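Penaeus monodon metallodensovirus major capsid protein (Penaeus monodon metallodensovirus, PDB 6WH7) builds the icosahedral capsid of the virus, sixty copies forming a shell that probably encloses a single-stranded DNA genome. Local coordinates at residues T76-M80 with A198-S202; V170-T176 with Y188-T192; I252-K256 with L365-H369; L224-F228 with G360-M364. All coordinates share one frame; numbering follows the deposited sequence.

In the fold
The four contacts form two pairs in a parvoviral jelly-roll protein, whose two main sheets have strand orders matching the canonical BIDG and CHEF sheets. Contacts 1 and 2, centres 11 Å apart, meet at the edge of the CHEF-like sheet: Met80 N probably donates a hydrogen bond to Ala190 O at 2.8 Å, and Glu79 OE1 forms a salt bridge with Lys173 NZ, also at 2.8 Å. Contacts 3 and 4, centres 17 Å apart, lie where the GH loop meets the C-terminal strand 363-368, which they share, and both touch the same neighbouring subunit. Between the pairs, contacts 2 and 4 have centres about 33 Å apart and lie on opposite sides of the chain's centre.

Contact 1 (T76-M80 with A198-S202); sequences TPTEM and AIIPS
The puckered ring of Pro201 meets the turn Thr76-Met80 through its CB, CG and CD atoms. CD lies 3.2 Å from Pro77 O, and CG lies 3.4 Å from Thr78 O, which places two successive carbonyl oxygens against the ring carbons. Met80 adds an apolar contact: its CB approaches Pro201 CG at 3.8 Å. A bend in the methionine chain (chi3 90°) returns the terminal CE to within 3.9 Å of the same Pro201 CG, so the thioether end folds over the ring instead of extending past it.

The Glu79 carboxylate belongs to the same turn but leads away from Pro201, and its OE1 is held by a salt bridge to Lys173. Toward the other end of the contact, Thr78 CG2 stands 3.7 Å from Ala198 CB, and Ile200 sends CD1 to Pro77 O at 3.7 Å. With no hydrogen bond joining the two segments, the evidence is for packing alone.

Pro201 lies at the short, weakly bonded helix 201-204 and also rests on Ser274 of strand 270-274. That strand neighbours 79-83, where Met80 touches Tyr272. On the outer flank, Ile200 packs on Phe69 of a neighbouring subunit, so this part of the chain lies between the CHEF-like sheet of its own chain and an adjacent copy.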
loop_
_atom_site.group_PDB
_atom_site.type_symbol
_atom_site.label_atom_id
_atom_site.label_comp_id
_atom_site.label_asym_id
_atom_site.label_seq_id
_atom_site.Cartn_x
_atom_site.Cartn_y
_atom_site.Cartn_z
ATOM N N THR A 76 42.919 -57.351 -80.014
ATOM C CA THR A 76 42.733 -58.581 -79.264
ATOM C C THR A 76 42.837 -58.281 -77.776
ATOM O O THR A 76 43.261 -57.198 -77.379
ATOM C CB THR A 76 43.757 -59.624 -79.708
ATOM O OG1 THR A 76 45.078 -59.169 -79.417
ATOM C CG2 THR A 76 43.641 -59.870 -81.191
ATOM N N PRO A 77 42.420 -59.211 -76.912
ATOM C CA PRO A 77 42.479 -58.933 -75.470
ATOM C C PRO A 77 43.884 -58.841 -74.913
ATOM O O PRO A 77 44.055 -58.316 -73.807
ATOM C CB PRO A 77 41.717 -60.110 -74.861
ATOM C CG PRO A 77 41.851 -61.181 -75.855
ATOM C CD PRO A 77 41.745 -60.492 -77.170
ATOM N N THR A 78 44.889 -59.346 -75.621
ATOM C CA THR A 78 46.260 -59.237 -75.145
ATOM C C THR A 78 46.846 -57.864 -75.444
ATOM O O THR A 78 47.550 -57.288 -74.611
ATOM C CB THR A 78 47.112 -60.332 -75.780
ATOM O OG1 THR A 78 46.589 -61.609 -75.407
ATOM C CG2 THR A 78 48.543 -60.232 -75.317
ATOM N N GLU A 79 46.573 -57.335 -76.627
ATOM C CA GLU A 79 47.052 -56.028 -77.032
ATOM C C GLU A 79 46.163 -54.919 -76.473
ATOM O O GLU A 79 44.996 -55.130 -76.145
ATOM C CB GLU A 79 47.136 -55.969 -78.554
ATOM C CG GLU A 79 45.827 -56.228 -79.232
ATOM C CD GLU A 79 45.962 -56.428 -80.725
ATOM O OE1 GLU A 79 47.027 -56.112 -81.277
ATOM O OE2 GLU A 79 44.993 -56.889 -81.358
ATOM N N MET A 80 46.743 -53.728 -76.346
ATOM C CA MET A 80 46.046 -52.581 -75.785
ATOM C C MET A 80 46.320 -51.356 -76.644
ATOM O O MET A 80 47.328 -51.280 -77.343
ATOM C CB MET A 80 46.496 -52.302 -74.353
ATOM C CG MET A 80 47.860 -51.673 -74.293
ATOM S SD MET A 80 48.661 -51.766 -72.705
ATOM C CE MET A 80 49.515 -53.305 -72.917
ATOM N N ALA A 198 51.347 -64.045 -72.039
ATOM C CA ALA A 198 50.685 -62.910 -72.663
ATOM C C ALA A 198 49.854 -62.227 -71.591
ATOM O O ALA A 198 48.839 -62.767 -71.144
ATOM C CB ALA A 198 49.823 -63.355 -73.838
ATOM N N ILE A 199 50.290 -61.040 -71.177
ATOM C CA ILE A 199 49.595 -60.306 -70.133
ATOM C C ILE A 199 48.266 -59.800 -70.673
ATOM O O ILE A 199 48.174 -59.337 -71.815
ATOM C CB ILE A 199 50.461 -59.132 -69.648
ATOM C CG1 ILE A 199 51.879 -59.576 -69.285
ATOM C CG2 ILE A 199 49.821 -58.461 -68.470
ATOM C CD1 ILE A 199 51.970 -60.520 -68.142
ATOM N N ILE A 200 47.220 -59.890 -69.859
ATOM C CA ILE A 200 45.972 -59.183 -70.108
ATOM C C ILE A 200 46.100 -57.797 -69.477
ATOM O O ILE A 200 46.293 -57.710 -68.256
ATOM C CB ILE A 200 44.764 -59.933 -69.536
ATOM C CG1 ILE A 200 44.628 -61.306 -70.185
ATOM C CG2 ILE A 200 43.505 -59.139 -69.746
ATOM C CD1 ILE A 200 44.399 -61.253 -71.656
ATOM N N PRO A 201 46.009 -56.718 -70.254
ATOM C CA PRO A 201 46.362 -55.398 -69.710
ATOM C C PRO A 201 45.551 -54.994 -68.496
ATOM O O PRO A 201 46.110 -54.459 -67.535
ATOM C CB PRO A 201 46.105 -54.470 -70.900
ATOM C CG PRO A 201 46.283 -55.334 -72.080
ATOM C CD PRO A 201 45.718 -56.655 -71.689
ATOM N N SER A 202 44.245 -55.244 -68.512
ATOM C CA SER A 202 43.386 -54.851 -67.404
ATOM C C SER A 202 43.792 -55.485 -66.082
ATOM O O SER A 202 43.484 -54.933 -65.024
ATOM C CB SER A 202 41.943 -55.222 -67.728
ATOM O OG SER A 202 41.090 -54.952 -66.635
#

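Contact 2 (V170-T176 with Y188-T192); sequences VYPKTDT and YVAST
Val189 meets two side chains of the 170-176 segment at different angles, and its CG2 methyl serves both. Thr176 crosses the valine at roughly a right angle and brings its own CG2 to 3.4 Å from Val189 CG2. Lys173 passes over it at a slant, with CD 3.6 Å from the same Val189 CG2. The methyl reaches them because, with CG1 of Val189 anti to the carbonyl carbon (chi1 -67°), CG2 falls between the backbone N and the carbonyl carbon. Nearer its root, the lysine's CG lies 3.9 Å from Ser191 CB.

On the other flank of the strand, Val170 and Ala190 meet methyl to methyl, CG1 to CB at 3.4 Å. Val170 CG1 lies opposite the backbone N about the first torsion (chi1 176°), which turns it onto the alanine. Tyr171 contributes its backbone, with O 3.4 Å from Ala190 CB.

Polar contact converges on Val189 O. Lys173 N gives it a weak hydrogen bond at 3.3 Å and 135°, and Pro172 CA adds a CH...O contact at 3.5 Å. Trp178 NE1, farther along the 169-179 strand, supplies another hydrogen bond.

Both segments belong to the excursion between the E- and F-like strands of the jelly roll. The lysine's ammonium pairs with Glu79, while its aliphatic stem lies against Val189. The chemistry therefore implies largely apolar adhesion, with one carbonyl taking a weak amide bond, an indole N-H and a CA-H contact.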
loop_
_atom_site.group_PDB
_atom_site.type_symbol
_atom_site.label_atom_id
_atom_site.label_comp_id
_atom_site.label_asym_id
_atom_site.label_seq_id
_atom_site.Cartn_x
_atom_site.Cartn_y
_atom_site.Cartn_z
ATOM N N VAL A 170 56.724 -48.346 -73.673
ATOM C CA VAL A 170 55.737 -49.095 -74.432
ATOM C C VAL A 170 56.109 -49.038 -75.901
ATOM O O VAL A 170 56.331 -47.955 -76.446
ATOM C CB VAL A 170 54.324 -48.535 -74.202
ATOM C CG1 VAL A 170 53.358 -49.255 -75.044
ATOM C CG2 VAL A 170 53.940 -48.674 -72.752
ATOM N N TYR A 171 56.161 -50.187 -76.538
ATOM C CA TYR A 171 56.564 -50.304 -77.923
ATOM C C TYR A 171 55.396 -50.756 -78.784
ATOM O O TYR A 171 54.480 -51.422 -78.295
ATOM C CB TYR A 171 57.701 -51.317 -78.080
ATOM C CG TYR A 171 58.980 -50.925 -77.403
ATOM C CD1 TYR A 171 59.941 -50.199 -78.073
ATOM C CD2 TYR A 171 59.225 -51.281 -76.091
ATOM C CE1 TYR A 171 61.110 -49.846 -77.463
ATOM C CE2 TYR A 171 60.388 -50.928 -75.470
ATOM C CZ TYR A 171 61.329 -50.212 -76.159
ATOM O OH TYR A 171 62.502 -49.860 -75.543
ATOM N N PRO A 172 55.388 -50.409 -80.064
ATOM C CA PRO A 172 54.375 -50.959 -80.962
ATOM C C PRO A 172 54.564 -52.451 -81.168
ATOM O O PRO A 172 55.619 -53.021 -80.893
ATOM C CB PRO A 172 54.598 -50.180 -82.260
ATOM C CG PRO A 172 55.982 -49.721 -82.188
ATOM C CD PRO A 172 56.249 -49.437 -80.752
ATOM N N LYS A 173 53.510 -53.081 -81.675
ATOM C CA LYS A 173 53.587 -54.488 -82.019
ATOM C C LYS A 173 54.578 -54.698 -83.151
ATOM O O LYS A 173 54.968 -53.763 -83.849
ATOM C CB LYS A 173 52.230 -55.023 -82.439
ATOM C CG LYS A 173 51.231 -55.137 -81.345
ATOM C CD LYS A 173 49.893 -55.373 -81.973
ATOM C CE LYS A 173 49.914 -56.630 -82.817
ATOM N NZ LYS A 173 48.619 -56.857 -83.500
ATOM N N THR A 174 54.998 -55.951 -83.317
ATOM C CA THR A 174 56.116 -56.261 -84.200
ATOM C C THR A 174 55.903 -55.705 -85.604
ATOM O O THR A 174 56.720 -54.927 -86.110
ATOM C CB THR A 174 56.329 -57.771 -84.235
ATOM O OG1 THR A 174 55.123 -58.407 -84.672
ATOM C CG2 THR A 174 56.677 -58.273 -82.853
ATOM N N ASP A 175 54.806 -56.086 -86.250
ATOM C CA ASP A 175 54.525 -55.557 -87.577
ATOM C C ASP A 175 53.879 -54.183 -87.529
ATOM O O ASP A 175 53.892 -53.469 -88.537
ATOM C CB ASP A 175 53.631 -56.523 -88.350
ATOM C CG ASP A 175 54.354 -57.792 -88.741
ATOM O OD1 ASP A 175 55.601 -57.801 -88.704
ATOM O OD2 ASP A 175 53.675 -58.784 -89.083
ATOM N N THR A 176 53.317 -53.803 -86.390
ATOM C CA THR A 176 52.685 -52.507 -86.232
ATOM C C THR A 176 53.739 -51.418 -86.088
ATOM O O THR A 176 54.846 -51.656 -85.604
ATOM C CB THR A 176 51.769 -52.521 -85.007
ATOM O OG1 THR A 176 50.746 -53.505 -85.190
ATOM C CG2 THR A 176 51.119 -51.173 -84.779
ATOM N N TYR A 188 47.516 -46.673 -81.599
ATOM C CA TYR A 188 48.805 -47.204 -81.185
ATOM C C TYR A 188 48.545 -48.431 -80.333
ATOM O O TYR A 188 48.022 -48.323 -79.223
ATOM C CB TYR A 188 49.610 -46.171 -80.406
ATOM C CG TYR A 188 49.958 -44.922 -81.168
ATOM C CD1 TYR A 188 50.109 -44.940 -82.537
ATOM C CD2 TYR A 188 50.213 -43.741 -80.502
ATOM C CE1 TYR A 188 50.442 -43.806 -83.225
ATOM C CE2 TYR A 188 50.555 -42.603 -81.183
ATOM C CZ TYR A 188 50.670 -42.641 -82.542
ATOM O OH TYR A 188 51.016 -41.509 -83.226
ATOM N N VAL A 189 48.954 -49.592 -80.825
ATOM C CA VAL A 189 48.665 -50.861 -80.180
ATOM C C VAL A 189 49.961 -51.420 -79.627
ATOM O O VAL A 189 50.985 -51.448 -80.318
ATOM C CB VAL A 189 47.991 -51.859 -81.139
ATOM C CG1 VAL A 189 46.630 -51.384 -81.516
ATOM C CG2 VAL A 189 48.790 -52.005 -82.380
ATOM N N ALA A 190 49.920 -51.837 -78.374
ATOM C CA ALA A 190 51.029 -52.511 -77.734
ATOM C C ALA A 190 50.561 -53.872 -77.265
ATOM O O ALA A 190 49.473 -54.002 -76.705
ATOM C CB ALA A 190 51.550 -51.712 -76.558
ATOM N N SER A 191 51.376 -54.882 -77.502
ATOM C CA SER A 191 51.102 -56.226 -77.022
ATOM C C SER A 191 51.991 -56.466 -75.815
ATOM O O SER A 191 53.209 -56.601 -75.951
ATOM C CB SER A 191 51.355 -57.260 -78.114
ATOM O OG SER A 191 51.095 -58.568 -77.643
ATOM N N THR A 192 51.389 -56.512 -74.636
ATOM C CA THR A 192 52.139 -56.804 -73.423
ATOM C C THR A 192 52.342 -58.309 -73.303
ATOM O O THR A 192 51.377 -59.080 -73.284
ATOM C CB THR A 192 51.424 -56.227 -72.205
ATOM O OG1 THR A 192 52.154 -56.549 -71.014
ATOM C CG2 THR A 192 49.979 -56.709 -72.119
#

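Contact 3 (I252-K256 with L365-H369); sequences IPTSK and LFDHH
Ring packing comes first: His368 is laid against the loop Ile252-Lys256, with Pro253 O 3.8 Å above one face and over the ring centre. Pro253 CB also approaches CD2 of His368 at 3.7 Å. Ser255 comes in at the rim instead, its CB in the ring plane and 3.7 Å from ND1 of His368. The imidazole is turned into this position by a first torsion that carries CG of His368 away from its backbone N (chi1 -166°).

The hydrogen bond that crosses the contact is a backbone one: Lys256 N donates to His368 O at 2.6 Å, and the bond is bent, with 137° at the hydrogen.

Among ionisable groups, His369 NE2 gives a weak bond to Asp367 OD2 at 2.8 Å. Lys256 NZ lies near the plane of the His369 ring at its edge, 4.3 Å from ND1, and whether that histidine is charged cannot be told from the coordinates.

The contact attaches the C-terminus to the loop leading into strand 257-262. Phe366 meets its copies in two neighbouring subunits edge to face, consistent with a threefold axis. Asp367 also forms a salt bridge to Arg261 of a neighbouring subunit and accepts a hydrogen bond from Gly262 N of the same subunit. These bonds across the interface probably favour the anionic form of the aspartate.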
loop_
_atom_site.group_PDB
_atom_site.type_symbol
_atom_site.label_atom_id
_atom_site.label_comp_id
_atom_site.label_asym_id
_atom_site.label_seq_id
_atom_site.Cartn_x
_atom_site.Cartn_y
_atom_site.Cartn_z
ATOM N N ILE A 252 70.284 -27.659 -70.915
ATOM C CA ILE A 252 71.422 -28.196 -70.181
ATOM C C ILE A 252 71.907 -27.113 -69.229
ATOM O O ILE A 252 72.216 -25.999 -69.674
ATOM C CB ILE A 252 72.543 -28.637 -71.131
ATOM C CG1 ILE A 252 71.999 -29.605 -72.176
ATOM C CG2 ILE A 252 73.661 -29.284 -70.354
ATOM C CD1 ILE A 252 71.377 -30.824 -71.585
ATOM N N PRO A 253 71.975 -27.377 -67.929
ATOM C CA PRO A 253 72.520 -26.379 -67.011
ATOM C C PRO A 253 73.981 -26.100 -67.317
ATOM O O PRO A 253 74.781 -27.017 -67.502
ATOM C CB PRO A 253 72.333 -27.028 -65.639
ATOM C CG PRO A 253 72.289 -28.467 -65.916
ATOM C CD PRO A 253 71.590 -28.605 -67.225
ATOM N N THR A 254 74.319 -24.820 -67.375
ATOM C CA THR A 254 75.660 -24.366 -67.690
ATOM C C THR A 254 76.298 -23.734 -66.461
ATOM O O THR A 254 75.613 -23.207 -65.584
ATOM C CB THR A 254 75.641 -23.384 -68.860
ATOM O OG1 THR A 254 74.721 -22.326 -68.584
ATOM C CG2 THR A 254 75.216 -24.089 -70.122
ATOM N N SER A 255 77.621 -23.808 -66.405
ATOM C CA SER A 255 78.341 -23.596 -65.163
ATOM C C SER A 255 78.402 -22.124 -64.777
ATOM O O SER A 255 78.211 -21.220 -65.593
ATOM C CB SER A 255 79.755 -24.159 -65.265
ATOM O OG SER A 255 80.503 -23.471 -66.249
ATOM N N LYS A 256 78.682 -21.909 -63.492
ATOM C CA LYS A 256 79.003 -20.611 -62.905
ATOM C C LYS A 256 77.818 -19.662 -62.872
ATOM O O LYS A 256 77.995 -18.447 -62.890
ATOM C CB LYS A 256 80.184 -19.962 -63.622
ATOM C CG LYS A 256 81.405 -20.846 -63.629
ATOM C CD LYS A 256 81.793 -21.228 -62.219
ATOM C CE LYS A 256 83.031 -22.098 -62.214
ATOM N NZ LYS A 256 83.413 -22.482 -60.834
ATOM N N LEU A 365 65.446 -23.050 -59.022
ATOM C CA LEU A 365 66.505 -22.259 -59.626
ATOM C C LEU A 365 67.769 -22.575 -58.837
ATOM O O LEU A 365 67.856 -22.261 -57.648
ATOM C CB LEU A 365 66.128 -20.784 -59.580
ATOM C CG LEU A 365 66.604 -19.876 -60.692
ATOM C CD1 LEU A 365 66.576 -20.631 -61.989
ATOM C CD2 LEU A 365 65.652 -18.723 -60.771
ATOM N N PHE A 366 68.734 -23.216 -59.484
ATOM C CA PHE A 366 69.785 -23.934 -58.782
ATOM C C PHE A 366 71.111 -23.686 -59.483
ATOM O O PHE A 366 71.175 -23.720 -60.711
ATOM C CB PHE A 366 69.436 -25.428 -58.759
ATOM C CG PHE A 366 70.354 -26.271 -57.945
ATOM C CD1 PHE A 366 70.159 -26.406 -56.587
ATOM C CD2 PHE A 366 71.392 -26.953 -58.534
ATOM C CE1 PHE A 366 70.988 -27.190 -55.837
ATOM C CE2 PHE A 366 72.225 -27.734 -57.782
ATOM C CZ PHE A 366 72.020 -27.852 -56.433
ATOM N N ASP A 367 72.166 -23.438 -58.714
ATOM C CA ASP A 367 73.431 -23.044 -59.318
ATOM C C ASP A 367 74.118 -24.231 -59.982
ATOM O O ASP A 367 73.790 -25.392 -59.740
ATOM C CB ASP A 367 74.381 -22.421 -58.296
ATOM C CG ASP A 367 74.901 -23.417 -57.282
ATOM O OD1 ASP A 367 74.409 -24.557 -57.224
ATOM O OD2 ASP A 367 75.832 -23.057 -56.537
ATOM N N HIS A 368 75.081 -23.926 -60.840
ATOM C CA HIS A 368 75.859 -24.960 -61.498
ATOM C C HIS A 368 77.316 -24.534 -61.501
ATOM O O HIS A 368 77.622 -23.345 -61.594
ATOM C CB HIS A 368 75.348 -25.209 -62.918
ATOM C CG HIS A 368 75.864 -26.466 -63.540
ATOM N ND1 HIS A 368 77.073 -26.537 -64.191
ATOM C CD2 HIS A 368 75.330 -27.708 -63.601
ATOM C CE1 HIS A 368 77.262 -27.767 -64.633
ATOM N NE2 HIS A 368 76.219 -28.497 -64.286
ATOM N N HIS A 369 78.208 -25.507 -61.385
ATOM C CA HIS A 369 79.632 -25.238 -61.259
ATOM C C HIS A 369 80.437 -25.911 -62.359
ATOM O O HIS A 369 80.046 -26.957 -62.873
ATOM C CB HIS A 369 80.124 -25.697 -59.892
ATOM C CG HIS A 369 79.570 -24.904 -58.752
ATOM N ND1 HIS A 369 80.093 -23.689 -58.372
ATOM C CD2 HIS A 369 78.511 -25.127 -57.942
ATOM C CE1 HIS A 369 79.404 -23.216 -57.352
ATOM N NE2 HIS A 369 78.434 -24.068 -57.074
#

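Contact 4 (L224-F228 with G360-M364); sequences LDLGF and GKMSM
The segment Leu224-Phe228, where the chain leaves the G-like strand 218-222 for the long GH loop, runs beside Gly360-Met364, which leads into the C-terminal strand; their directions are 37° apart. Asp225 holds the pair together twice. Its O accepts a nearly straight bond from Met362 N at 2.7 Å (169° at the hydrogen). Its carboxylate OD2 takes a weak bond from Lys361 N at 3.1 Å, so backbone and side chain of one residue grip two successive amides. The second carboxylate oxygen, OD1, is engaged by Arg356 of a neighbouring subunit, a salt bridge that ties this join to the assembly.

In parvoviral capsids the GH loop is the longest insertion of the jelly roll, and here it is met by the end of the chain. Met362 lies along the join, its chain bent at the thioether so that CE reaches Leu224 CB at 3.5 Å and Leu226 CD2 at 3.4 Å. Both leucines also touch Pro121 of strand 118-135, so the methionine lies against residues that lean on the BIDG-like sheet.

Farther along, Ser363 OG stands at the edge of the Phe228 ring, in its plane and 3.1 Å from CD2. The same hydroxyl lies 3.2 Å from Gly227 N. Over one face of the Phe228 ring, toward its rim, sits Leu226 CB, 4.1 Å above the plane.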
loop_
_atom_site.group_PDB
_atom_site.type_symbol
_atom_site.label_atom_id
_atom_site.label_comp_id
_atom_site.label_asym_id
_atom_site.label_seq_id
_atom_site.Cartn_x
_atom_site.Cartn_y
_atom_site.Cartn_z
ATOM N N LEU A 224 49.860 -28.890 -64.658
ATOM C CA LEU A 224 51.286 -28.610 -64.655
ATOM C C LEU A 224 51.518 -27.338 -63.863
ATOM O O LEU A 224 50.946 -26.295 -64.186
ATOM C CB LEU A 224 51.826 -28.436 -66.073
ATOM C CG LEU A 224 52.249 -29.633 -66.902
ATOM C CD1 LEU A 224 51.072 -30.484 -67.240
ATOM C CD2 LEU A 224 52.891 -29.126 -68.150
ATOM N N ASP A 225 52.342 -27.421 -62.834
ATOM C CA ASP A 225 52.861 -26.229 -62.176
ATOM C C ASP A 225 54.347 -26.194 -62.489
ATOM O O ASP A 225 55.136 -26.920 -61.884
ATOM C CB ASP A 225 52.604 -26.264 -60.678
ATOM C CG ASP A 225 52.923 -24.954 -60.005
ATOM O OD1 ASP A 225 53.224 -23.981 -60.719
ATOM O OD2 ASP A 225 52.877 -24.894 -58.762
ATOM N N LEU A 226 54.727 -25.319 -63.403
ATOM C CA LEU A 226 56.105 -25.148 -63.820
ATOM C C LEU A 226 56.617 -23.851 -63.219
ATOM O O LEU A 226 55.917 -22.836 -63.233
ATOM C CB LEU A 226 56.206 -25.100 -65.346
ATOM C CG LEU A 226 55.853 -26.344 -66.159
ATOM C CD1 LEU A 226 55.674 -25.994 -67.600
ATOM C CD2 LEU A 226 56.960 -27.342 -66.054
ATOM N N GLY A 227 57.812 -23.882 -62.669
ATOM C CA GLY A 227 58.342 -22.608 -62.257
ATOM C C GLY A 227 58.946 -21.807 -63.374
ATOM O O GLY A 227 59.518 -20.741 -63.138
ATOM N N PHE A 228 58.835 -22.297 -64.601
ATOM C CA PHE A 228 59.524 -21.726 -65.739
ATOM C C PHE A 228 58.586 -21.748 -66.931
ATOM O O PHE A 228 57.500 -22.322 -66.883
ATOM C CB PHE A 228 60.811 -22.486 -66.046
ATOM C CG PHE A 228 60.587 -23.905 -66.434
ATOM C CD1 PHE A 228 60.505 -24.266 -67.755
ATOM C CD2 PHE A 228 60.424 -24.871 -65.478
ATOM C CE1 PHE A 228 60.303 -25.558 -68.104
ATOM C CE2 PHE A 228 60.210 -26.165 -65.829
ATOM C CZ PHE A 228 60.150 -26.508 -67.145
ATOM N N GLY A 360 53.815 -28.998 -55.882
ATOM C CA GLY A 360 53.885 -27.901 -56.819
ATOM C C GLY A 360 55.294 -27.542 -57.234
ATOM O O GLY A 360 56.290 -28.046 -56.721
ATOM N N LYS A 361 55.360 -26.629 -58.201
ATOM C CA LYS A 361 56.603 -26.041 -58.680
ATOM C C LYS A 361 57.547 -27.120 -59.190
ATOM O O LYS A 361 58.452 -27.557 -58.477
ATOM C CB LYS A 361 57.275 -25.198 -57.601
ATOM C CG LYS A 361 58.363 -24.318 -58.173
ATOM C CD LYS A 361 59.110 -23.505 -57.135
ATOM C CE LYS A 361 60.164 -24.341 -56.439
ATOM N NZ LYS A 361 60.975 -23.532 -55.499
ATOM N N MET A 362 57.297 -27.601 -60.404
ATOM C CA MET A 362 58.117 -28.641 -61.003
ATOM C C MET A 362 59.572 -28.254 -61.208
ATOM O O MET A 362 60.353 -29.107 -61.632
ATOM C CB MET A 362 57.530 -29.059 -62.342
ATOM C CG MET A 362 56.365 -29.989 -62.226
ATOM S SD MET A 362 55.852 -30.557 -63.838
ATOM C CE MET A 362 54.773 -29.228 -64.267
ATOM N N SER A 363 59.965 -27.012 -60.959
ATOM C CA SER A 363 61.357 -26.638 -61.143
ATOM C C SER A 363 61.813 -25.740 -60.009
ATOM O O SER A 363 61.011 -25.097 -59.339
ATOM C CB SER A 363 61.582 -25.909 -62.460
ATOM O OG SER A 363 60.929 -24.660 -62.444
ATOM N N MET A 364 63.122 -25.686 -59.817
ATOM C CA MET A 364 63.736 -24.731 -58.915
ATOM C C MET A 364 64.897 -24.076 -59.638
ATOM O O MET A 364 65.281 -24.477 -60.735
ATOM C CB MET A 364 64.218 -25.377 -57.613
ATOM C CG MET A 364 65.463 -26.210 -57.739
ATOM S SD MET A 364 65.967 -26.797 -56.125
ATOM C CE MET A 364 66.576 -25.280 -55.414
#